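Local structure of SsfS6 (Streptomyces sp. SF2575, 4FZR) at residues Y132-T135 against G136-V139; E149-R153 against L154-E158. The protein belongs to the GT-B superfamily, related to the erythromycin biosynthesis protein CIII, and pairs two domains that each carry a parallel beta sheet. All coordinates share one frame; numbering follows the deposited sequence.

Contact 1: Y132-T135 against G136-V139; sequences YSLT and GPLV
Ser133, at the centre of an inverse gamma turn, offers its carbonyl O to Gly136 N in a weak hydrogen bond (3.4 Å), and Thr135 then starts helix 135-143. Leu134 O receives a similarly weak bond from Leu138 N (3.4 Å). The firm one runs from Val139 N to Thr135 O (3.0 Å). Pro137, which has no N-H to give, brings its ring CD to 3.4 Å from Ser133 O and 3.5 Å from Leu134 O, while CG reaches Leu134 CD2 at 4.4 Å. One turn apart, Thr135 and Val139 cross at a slant with their CG2 methyls 4.0 Å from each other. Val139 CG2, standing beside its own backbone N, also presses to 3.1 Å from Thr135 O, next to the bond that N makes. The methyls of this face pack against Ile21 of strand 17-21 and against helix 93-122. Ser133 OG turns to Glu130, and Ser133 O has a second partner in Thr129 OG1. The helix start is thus tied by polar bonds to the end of strand 126-130, while the buried methyls of its first turn pack against apolar side chains.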
ATOM      1  N   TYR A 132     -14.322 -17.217  -0.221  1.00 26.42           N
ATOM      2  CA  TYR A 132     -14.339 -18.270  -1.241  1.00 28.39           C
ATOM      3  C   TYR A 132     -12.940 -18.773  -1.605  1.00 31.82           C
ATOM      4  O   TYR A 132     -12.804 -19.702  -2.401  1.00 29.83           O
ATOM      5  CB  TYR A 132     -15.059 -17.795  -2.507  1.00 31.68           C
ATOM      6  CG  TYR A 132     -16.540 -17.524  -2.330  1.00 37.39           C
ATOM      7  CD1 TYR A 132     -17.259 -18.096  -1.287  1.00 32.73           C
ATOM      8  CD2 TYR A 132     -17.219 -16.700  -3.217  1.00 38.91           C
ATOM      9  CE1 TYR A 132     -18.613 -17.846  -1.132  1.00 35.13           C
ATOM     10  CE2 TYR A 132     -18.566 -16.444  -3.071  1.00 35.07           C
ATOM     11  CZ  TYR A 132     -19.258 -17.019  -2.027  1.00 42.93           C
ATOM     12  OH  TYR A 132     -20.603 -16.765  -1.885  1.00 43.89           O
ATOM     13  N   SER A 133     -11.908 -18.158  -1.038  1.00 28.16           N
ATOM     14  CA  SER A 133     -10.543 -18.659  -1.186  1.00 26.82           C
ATOM     15  C   SER A 133     -10.277 -19.740  -0.147  1.00 22.58           C
ATOM     16  O   SER A 133      -9.728 -19.467   0.920  1.00 24.37           O
ATOM     17  CB  SER A 133      -9.528 -17.528  -1.023  1.00 27.61           C
ATOM     18  OG  SER A 133      -9.643 -16.580  -2.070  1.00 41.31           O
ATOM     19  N   LEU A 134     -10.658 -20.970  -0.473  1.00 18.97           N
ATOM     20  CA  LEU A 134     -10.643 -22.064   0.492  1.00 25.65           C
ATOM     21  C   LEU A 134      -9.255 -22.670   0.685  1.00 26.52           C
ATOM     22  O   LEU A 134      -9.079 -23.591   1.484  1.00 27.03           O
ATOM     23  CB  LEU A 134     -11.638 -23.150   0.069  1.00 23.57           C
ATOM     24  CG  LEU A 134     -13.112 -22.740   0.093  1.00 27.67           C
ATOM     25  CD1 LEU A 134     -14.006 -23.914  -0.299  1.00 33.08           C
ATOM     26  CD2 LEU A 134     -13.494 -22.202   1.467  1.00 32.59           C
ATOM     27  N   THR A 135      -8.267 -22.155  -0.040  1.00 26.01           N
ATOM     28  CA  THR A 135      -6.894 -22.591   0.167  1.00 28.20           C
ATOM     29  C   THR A 135      -6.446 -22.157   1.560  1.00 23.09           C
ATOM     30  O   THR A 135      -5.705 -22.870   2.232  1.00 28.95           O
ATOM     31  CB  THR A 135      -5.939 -22.013  -0.893  1.00 28.11           C
ATOM     32  OG1 THR A 135      -6.359 -22.426  -2.199  1.00 31.28           O
ATOM     33  CG2 THR A 135      -4.517 -22.499  -0.654  1.00 20.78           C
ATOM     34  N   GLY A 136      -6.918 -20.993   1.994  1.00 24.87           N
ATOM     35  CA  GLY A 136      -6.582 -20.470   3.308  1.00 29.22           C
ATOM     36  C   GLY A 136      -6.924 -21.421   4.442  1.00 28.18           C
ATOM     37  O   GLY A 136      -6.027 -21.937   5.106  1.00 23.30           O
ATOM     38  N   PRO A 137      -8.226 -21.657   4.672  1.00 30.25           N
ATOM     39  CA  PRO A 137      -8.704 -22.574   5.714  1.00 25.84           C
ATOM     40  C   PRO A 137      -8.012 -23.936   5.674  1.00 33.40           C
ATOM     41  O   PRO A 137      -7.775 -24.531   6.726  1.00 36.76           O
ATOM     42  CB  PRO A 137     -10.187 -22.737   5.380  1.00 32.47           C
ATOM     43  CG  PRO A 137     -10.554 -21.489   4.678  1.00 34.79           C
ATOM     44  CD  PRO A 137      -9.336 -21.059   3.912  1.00 27.01           C
ATOM     45  N   LEU A 138      -7.699 -24.423   4.477  1.00 31.39           N
ATOM     46  CA  LEU A 138      -7.032 -25.712   4.337  1.00 29.75           C
ATOM     47  C   LEU A 138      -5.611 -25.657   4.888  1.00 32.91           C
ATOM     48  O   LEU A 138      -5.227 -26.482   5.714  1.00 32.96           O
ATOM     49  CB  LEU A 138      -7.001 -26.154   2.874  1.00 24.39           C
ATOM     50  CG  LEU A 138      -6.313 -27.503   2.643  1.00 30.60           C
ATOM     51  CD1 LEU A 138      -6.976 -28.587   3.484  1.00 31.89           C
ATOM     52  CD2 LEU A 138      -6.327 -27.880   1.169  1.00 27.94           C
ATOM     53  N   VAL A 139      -4.831 -24.684   4.427  1.00 34.00           N
ATOM     54  CA  VAL A 139      -3.457 -24.535   4.895  1.00 31.97           C
ATOM     55  C   VAL A 139      -3.434 -24.343   6.408  1.00 29.53           C
ATOM     56  O   VAL A 139      -2.632 -24.958   7.109  1.00 33.98           O
ATOM     57  CB  VAL A 139      -2.745 -23.340   4.231  1.00 28.57           C
ATOM     58  CG1 VAL A 139      -1.339 -23.175   4.804  1.00 30.59           C
ATOM     59  CG2 VAL A 139      -2.677 -23.531   2.726  1.00 27.32           C
TER

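Contact 2: E149-R153 against L154-E158; sequences EQSIR and LASPE
Ser151 and Ser156 face each other across a turn: past Gln150 the chain leaves strand 147-150, swings round Arg153 and Leu154 and comes back, with the CB atoms of the two serines each directed toward the other segment. Ser151 OG, anti to the backbone N (chi1 164°), accepts from Arg153 N at 3.3 Å, an ST turn with an N-H...O angle of 166°. The two serine hydroxyls stand 3.6 Å apart, OG to OG, and a water joins them, held at 2.7 Å by Ser151 OG and more weakly at 3.3 Å by Ser156 OG. Ser156 OG also lies alongside the Arg153 chain, 3.3 Å from its CB and 3.5 Å from its CD, and stays off the edge of the guanidinium, near its plane, without touching it. This is a loop at the C-terminal end of a strand in the parallel sheet of the N-terminal GT-B domain, and here it faces the C-terminal domain. Arg153 runs extended from CG to NE, then turns its guanidinium at chi4 (81°), with NH1 in a salt bridge to Glu130 and NE in another to Glu331 of the other domain. These two salt bridges probably fix the rotation of its flat end. At the tip of the turn, Leu154 leads away from the first segment, though its CB stays 3.7 Å from Arg153 C, and lays its side chain on Thr313, Leu314 and Leu317 of helix 310-318, with Ala155 beside it on Asp334 and Leu338 of helix 333-341. Pro157 follows at the N-cap position of helix 158-167.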
ATOM      1  N   GLU A 149     -11.454 -14.792   8.167  1.00 29.97           N
ATOM      2  CA  GLU A 149     -12.278 -14.810   6.971  1.00 26.67           C
ATOM      3  C   GLU A 149     -12.833 -13.417   6.717  1.00 22.91           C
ATOM      4  O   GLU A 149     -13.526 -12.860   7.565  1.00 30.07           O
ATOM      5  CB  GLU A 149     -13.427 -15.804   7.164  1.00 30.24           C
ATOM      6  CG  GLU A 149     -14.386 -15.921   5.988  1.00 37.28           C
ATOM      7  CD  GLU A 149     -15.588 -16.800   6.305  1.00 40.87           C
ATOM      8  OE1 GLU A 149     -16.327 -16.480   7.259  1.00 37.72           O
ATOM      9  OE2 GLU A 149     -15.794 -17.814   5.604  1.00 41.67           O
ATOM     10  N   GLN A 150     -12.518 -12.846   5.558  1.00 20.23           N
ATOM     11  CA  GLN A 150     -13.119 -11.577   5.164  1.00 20.81           C
ATOM     12  C   GLN A 150     -14.060 -11.756   3.977  1.00 24.56           C
ATOM     13  O   GLN A 150     -13.701 -12.360   2.968  1.00 24.10           O
ATOM     14  CB  GLN A 150     -12.058 -10.528   4.814  1.00 18.40           C
ATOM     15  CG  GLN A 150     -12.666  -9.149   4.567  1.00 21.19           C
ATOM     16  CD  GLN A 150     -11.695  -8.148   3.965  1.00 28.18           C
ATOM     17  OE1 GLN A 150     -10.552  -8.023   4.407  1.00 26.88           O
ATOM     18  NE2 GLN A 150     -12.155  -7.420   2.952  1.00 30.18           N
ATOM     19  N   SER A 151     -15.270 -11.226   4.115  1.00 20.85           N
ATOM     20  CA  SER A 151     -16.205 -11.143   3.004  1.00 33.11           C
ATOM     21  C   SER A 151     -15.856  -9.938   2.140  1.00 31.87           C
ATOM     22  O   SER A 151     -15.605  -8.851   2.654  1.00 37.91           O
ATOM     23  CB  SER A 151     -17.641 -11.011   3.511  1.00 20.52           C
ATOM     24  OG  SER A 151     -18.498 -10.562   2.477  1.00 41.21           O
ATOM     25  N   ILE A 152     -15.842 -10.138   0.828  1.00 30.09           N
ATOM     26  CA  ILE A 152     -15.539  -9.062  -0.104  1.00 28.66           C
ATOM     27  C   ILE A 152     -16.776  -8.764  -0.949  1.00 33.92           C
ATOM     28  O   ILE A 152     -16.681  -8.175  -2.026  1.00 31.92           O
ATOM     29  CB  ILE A 152     -14.342  -9.432  -1.009  1.00 36.48           C
ATOM     30  CG1 ILE A 152     -14.629 -10.730  -1.767  1.00 25.52           C
ATOM     31  CG2 ILE A 152     -13.068  -9.585  -0.174  1.00 24.56           C
ATOM     32  CD1 ILE A 152     -13.687 -10.989  -2.909  1.00 28.77           C
ATOM     33  N   ARG A 153     -17.937  -9.162  -0.434  1.00 32.26           N
ATOM     34  CA  ARG A 153     -19.200  -9.064  -1.161  1.00 33.38           C
ATOM     35  C   ARG A 153     -20.293  -8.520  -0.253  1.00 36.90           C
ATOM     36  O   ARG A 153     -20.245  -8.699   0.966  1.00 33.11           O
ATOM     37  CB  ARG A 153     -19.616 -10.447  -1.669  1.00 32.43           C
ATOM     38  CG  ARG A 153     -18.584 -11.097  -2.572  1.00 34.80           C
ATOM     39  CD  ARG A 153     -18.898 -12.556  -2.873  1.00 36.25           C
ATOM     40  NE  ARG A 153     -17.873 -13.151  -3.730  1.00 37.15           N
ATOM     41  CZ  ARG A 153     -16.701 -13.602  -3.292  1.00 41.74           C
ATOM     42  NH1 ARG A 153     -16.398 -13.533  -2.003  1.00 45.82           N
ATOM     43  NH2 ARG A 153     -15.826 -14.125  -4.141  1.00 33.89           N
ATOM     44  N   LEU A 154     -21.279  -7.855  -0.846  1.00 38.31           N
ATOM     45  CA  LEU A 154     -22.450  -7.423  -0.096  1.00 38.05           C
ATOM     46  C   LEU A 154     -23.177  -8.650   0.424  1.00 27.45           C
ATOM     47  O   LEU A 154     -23.619  -8.686   1.572  1.00 34.82           O
ATOM     48  CB  LEU A 154     -23.395  -6.614  -0.980  1.00 35.59           C
ATOM     49  CG  LEU A 154     -23.153  -5.111  -1.114  1.00 40.95           C
ATOM     50  CD1 LEU A 154     -24.235  -4.500  -1.990  1.00 48.15           C
ATOM     51  CD2 LEU A 154     -23.135  -4.435   0.246  1.00 31.03           C
ATOM     52  N   ALA A 155     -23.292  -9.657  -0.434  1.00 37.54           N
ATOM     53  CA  ALA A 155     -23.965 -10.895  -0.074  1.00 43.96           C
ATOM     54  C   ALA A 155     -23.189 -12.089  -0.613  1.00 42.82           C
ATOM     55  O   ALA A 155     -22.884 -12.166  -1.804  1.00 43.98           O
ATOM     56  CB  ALA A 155     -25.383 -10.899  -0.609  1.00 42.66           C
ATOM     57  N   SER A 156     -22.863 -13.016   0.279  1.00 38.37           N
ATOM     58  CA  SER A 156     -22.109 -14.205  -0.092  1.00 52.77           C
ATOM     59  C   SER A 156     -22.916 -15.464   0.218  1.00 54.03           C
ATOM     60  O   SER A 156     -22.911 -15.944   1.354  1.00 47.26           O
ATOM     61  CB  SER A 156     -20.771 -14.235   0.653  1.00 47.66           C
ATOM     62  OG  SER A 156     -20.002 -13.080   0.360  1.00 44.83           O
ATOM     63  N   PRO A 157     -23.619 -15.999  -0.793  1.00 48.86           N
ATOM     64  CA  PRO A 157     -24.407 -17.226  -0.635  1.00 44.44           C
ATOM     65  C   PRO A 157     -23.649 -18.323   0.110  1.00 55.13           C
ATOM     66  O   PRO A 157     -22.506 -18.624  -0.239  1.00 55.07           O
ATOM     67  CB  PRO A 157     -24.659 -17.662  -2.078  1.00 49.76           C
ATOM     68  CG  PRO A 157     -24.666 -16.392  -2.854  1.00 50.03           C
ATOM     69  CD  PRO A 157     -23.707 -15.458  -2.162  1.00 46.82           C
ATOM     70  N   GLU A 158     -24.279 -18.908   1.125  1.00 54.02           N
ATOM     71  CA  GLU A 158     -23.676 -20.014   1.858  1.00 63.52           C
ATOM     72  C   GLU A 158     -23.611 -21.251   0.966  1.00 52.21           C
ATOM     73  O   GLU A 158     -22.852 -22.183   1.233  1.00 49.48           O
ATOM     74  CB  GLU A 158     -24.476 -20.320   3.127  1.00 77.28           C
ATOM     75  CG  GLU A 158     -25.810 -21.009   2.869  1.00 89.44           C
ATOM     76  CD  GLU A 158     -26.639 -21.187   4.129  1.00 99.68           C
ATOM     77  OE1 GLU A 158     -26.054 -21.228   5.232  1.00101.77           O
ATOM     78  OE2 GLU A 158     -27.879 -21.284   4.014  1.00105.00           O
TER
HETATM   79  O   HOH W   1     -20.889 -11.592   3.140  1.00 35.52           O

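In the fold
Along the chain the two contacts stand in series, neither enclosing nor crossing the other. Contact 1 closes the short connection from strand 126-130 into helix 135-143. That helix leads to strand 147-150, beside strand 126-130 in the same parallel sheet, and contact 2 closes the turn leaving it toward helix 158-167. Their centres lie about 14 Å apart, yet Tyr132 spans the gap: its OH reaches Pro157 O at 3.1 Å, a probable hydrogen bond, and its ring packs on Arg153. Glu130, at the end of strand 126-130, bonds to both Ser133 and Arg153 and so joins the two loops. Contact 2 extends to helices 310-318 and 333-341, and Tyr132 of contact 1 also touches Glu331.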